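Side-chain contact in fusolin (PDB 4YN2), which crystallises as the viral spindles that enhance entomopoxvirus virulence and probably attacks chitin as a lytic polysaccharide monooxygenase: residues E17-P22 with Y60-D65. Residues are numbered along the deposited sequence; the frame is centred on the assembly and turned at random.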
loop_
_atom_site.group_PDB
_atom_site.type_symbol
_atom_site.label_atom_id
_atom_site.label_comp_id
_atom_site.label_asym_id
_atom_site.label_seq_id
_atom_site.Cartn_x
_atom_site.Cartn_y
_atom_site.Cartn_z
ATOM N N GLU A 17 9.177 11.646 -3.486
ATOM C CA GLU A 17 8.711 13.023 -3.274
ATOM C C GLU A 17 9.859 13.962 -2.889
ATOM O O GLU A 17 10.912 13.502 -2.457
ATOM C CB GLU A 17 7.664 13.041 -2.151
ATOM C CG GLU A 17 6.371 12.335 -2.522
ATOM C CD GLU A 17 5.293 13.245 -3.079
ATOM O OE1 GLU A 17 5.607 14.388 -3.478
ATOM O OE2 GLU A 17 4.112 12.845 -3.032
ATOM N N SER A 18 9.642 15.282 -2.997
ATOM C CA SER A 18 10.667 16.265 -2.607
ATOM C C SER A 18 10.625 16.471 -1.088
ATOM O O SER A 18 10.154 17.501 -0.607
ATOM C CB SER A 18 10.459 17.590 -3.344
ATOM O OG SER A 18 11.429 18.559 -2.982
ATOM N N PHE A 19 11.112 15.480 -0.337
ATOM C CA PHE A 19 11.100 15.505 1.131
ATOM C C PHE A 19 12.357 16.142 1.719
ATOM O O PHE A 19 12.363 16.408 2.915
ATOM C CB PHE A 19 10.930 14.081 1.701
ATOM C CG PHE A 19 12.089 13.130 1.512
ATOM C CD1 PHE A 19 13.093 13.038 2.464
ATOM C CD2 PHE A 19 12.096 12.215 0.466
ATOM C CE1 PHE A 19 14.147 12.139 2.305
ATOM C CE2 PHE A 19 13.153 11.315 0.314
ATOM C CZ PHE A 19 14.160 11.276 1.242
ATOM N N TRP A 20 13.422 16.357 0.917
ATOM C CA TRP A 20 14.675 16.935 1.416
ATOM C C TRP A 20 14.554 18.436 1.666
ATOM O O TRP A 20 15.220 18.962 2.552
ATOM C CB TRP A 20 15.827 16.684 0.424
ATOM C CG TRP A 20 16.194 15.243 0.279
ATOM C CD1 TRP A 20 15.991 14.442 -0.803
ATOM C CD2 TRP A 20 16.828 14.433 1.266
ATOM N NE1 TRP A 20 16.434 13.169 -0.536
ATOM C CE2 TRP A 20 16.970 13.140 0.722
ATOM C CE3 TRP A 20 17.287 14.674 2.565
ATOM C CZ2 TRP A 20 17.558 12.094 1.431
ATOM C CZ3 TRP A 20 17.836 13.628 3.279
ATOM C CH2 TRP A 20 17.972 12.359 2.711
ATOM N N TYR A 21 13.737 19.118 0.869
ATOM C CA TYR A 21 13.560 20.559 0.952
ATOM C C TYR A 21 12.193 20.975 0.374
ATOM O O TYR A 21 11.857 20.543 -0.727
ATOM C CB TYR A 21 14.692 21.279 0.188
ATOM C CG TYR A 21 14.660 22.789 0.326
ATOM C CD1 TYR A 21 13.918 23.572 -0.550
ATOM C CD2 TYR A 21 15.436 23.437 1.277
ATOM C CE1 TYR A 21 13.880 24.955 -0.426
ATOM C CE2 TYR A 21 15.419 24.825 1.399
ATOM C CZ TYR A 21 14.654 25.581 0.530
ATOM O OH TYR A 21 14.610 26.950 0.624
ATOM N N PRO A 22 11.427 21.865 1.032
ATOM C CA PRO A 22 11.642 22.444 2.366
ATOM C C PRO A 22 11.651 21.354 3.442
ATOM O O PRO A 22 11.023 20.299 3.291
ATOM C CB PRO A 22 10.470 23.420 2.519
ATOM C CG PRO A 22 9.415 22.903 1.630
ATOM C CD PRO A 22 10.138 22.293 0.466
ATOM N N TYR A 60 15.104 10.527 7.504
ATOM C CA TYR A 60 15.605 9.157 7.629
ATOM C C TYR A 60 14.522 8.152 7.254
ATOM O O TYR A 60 14.809 7.151 6.609
ATOM C CB TYR A 60 16.105 8.929 9.068
ATOM C CG TYR A 60 16.651 7.556 9.355
ATOM C CD1 TYR A 60 15.812 6.521 9.749
ATOM C CD2 TYR A 60 18.016 7.302 9.296
ATOM C CE1 TYR A 60 16.313 5.263 10.043
ATOM C CE2 TYR A 60 18.533 6.054 9.623
ATOM C CZ TYR A 60 17.680 5.042 10.023
ATOM O OH TYR A 60 18.192 3.794 10.281
ATOM N N GLU A 61 13.265 8.437 7.646
ATOM C CA GLU A 61 12.123 7.580 7.356
ATOM C C GLU A 61 11.991 7.319 5.851
ATOM O O GLU A 61 11.730 6.179 5.452
ATOM C CB GLU A 61 10.849 8.234 7.924
ATOM C CG GLU A 61 9.543 7.603 7.512
ATOM C CD GLU A 61 8.384 8.199 8.277
ATOM O OE1 GLU A 61 8.155 9.426 8.174
ATOM O OE2 GLU A 61 7.720 7.439 9.007
ATOM N N PHE A 62 12.220 8.342 5.007
ATOM C CA PHE A 62 12.137 8.150 3.563
ATOM C C PHE A 62 13.474 7.834 2.920
ATOM O O PHE A 62 13.465 7.134 1.916
ATOM C CB PHE A 62 11.506 9.358 2.893
ATOM C CG PHE A 62 10.073 9.653 3.291
ATOM C CD1 PHE A 62 9.264 8.667 3.857
ATOM C CD2 PHE A 62 9.481 10.861 2.957
ATOM C CE1 PHE A 62 7.952 8.952 4.235
ATOM C CE2 PHE A 62 8.159 11.133 3.313
ATOM C CZ PHE A 62 7.417 10.187 3.976
ATOM N N GLN A 63 14.607 8.280 3.484
ATOM C CA GLN A 63 15.918 7.958 2.924
ATOM C C GLN A 63 16.177 6.459 3.025
ATOM O O GLN A 63 16.765 5.883 2.119
ATOM C CB GLN A 63 17.041 8.735 3.645
ATOM C CG GLN A 63 18.461 8.393 3.130
ATOM C CD GLN A 63 19.570 9.018 3.923
ATOM O OE1 GLN A 63 19.352 9.843 4.804
ATOM N NE2 GLN A 63 20.796 8.582 3.660
ATOM N N GLN A 64 15.742 5.833 4.123
ATOM C CA GLN A 64 15.940 4.408 4.347
ATOM C C GLN A 64 14.812 3.563 3.744
ATOM O O GLN A 64 14.456 2.553 4.327
ATOM C CB GLN A 64 16.047 4.135 5.851
ATOM C CG GLN A 64 17.169 4.867 6.554
ATOM C CD GLN A 64 18.507 4.520 5.986
ATOM O OE1 GLN A 64 19.093 5.296 5.244
ATOM N NE2 GLN A 64 18.993 3.328 6.278
ATOM N N ASP A 65 14.342 3.898 2.535
ATOM C CA ASP A 65 13.263 3.172 1.840
ATOM C C ASP A 65 13.641 1.724 1.508
ATOM O O ASP A 65 12.758 0.856 1.496
ATOM C CB ASP A 65 12.828 3.913 0.565
ATOM C CG ASP A 65 13.912 4.255 -0.459
ATOM O OD1 ASP A 65 15.081 3.849 -0.256
ATOM O OD2 ASP A 65 13.583 4.926 -1.465
#
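Just beyond F62 and Q63, the residues of helix 51-63 that meet F19 and W20, D65 OD2 is held from two sources. It is hydrogen-bonded to S15 OG and forms a long, weak ion pair with R12. These ties join the end of the helix to helix 10-15, just before the loop 17-22. F19 and F62 meet through apolar atoms. CB of F62 sits over the centre of the F19 ring in a CH-pi contact, 3.6 Å from the centroid and 10° off the ring normal. The F62 ring then turns its edge to the same ring. The pair is T-shaped, with planes at 85° and centroids 5.4 Å apart. F62 CD2 lies 3.7 Å from F19 CG. With chi1 69°, F19 CG stands between its own N and carbonyl carbon. W20 CD1 lies over the face of the F19 ring opposite F62 CB. Q63 reaches out extended and crosses W20 at about a right angle. Its OE1 meets the indole edge at CH2, 3.6 Å away. I28 also touches F19, while A36 and Y37 of helix 31-48 touch F62. The contact lies in the helical region that follows strand 2-6, consistent with the variable L2 region of LPMOs. Its chemistry grades from a buried aromatic pair to an exposed indole and amide, so ring packing and dispersion, rather than direct polar bonding, join loop to helix.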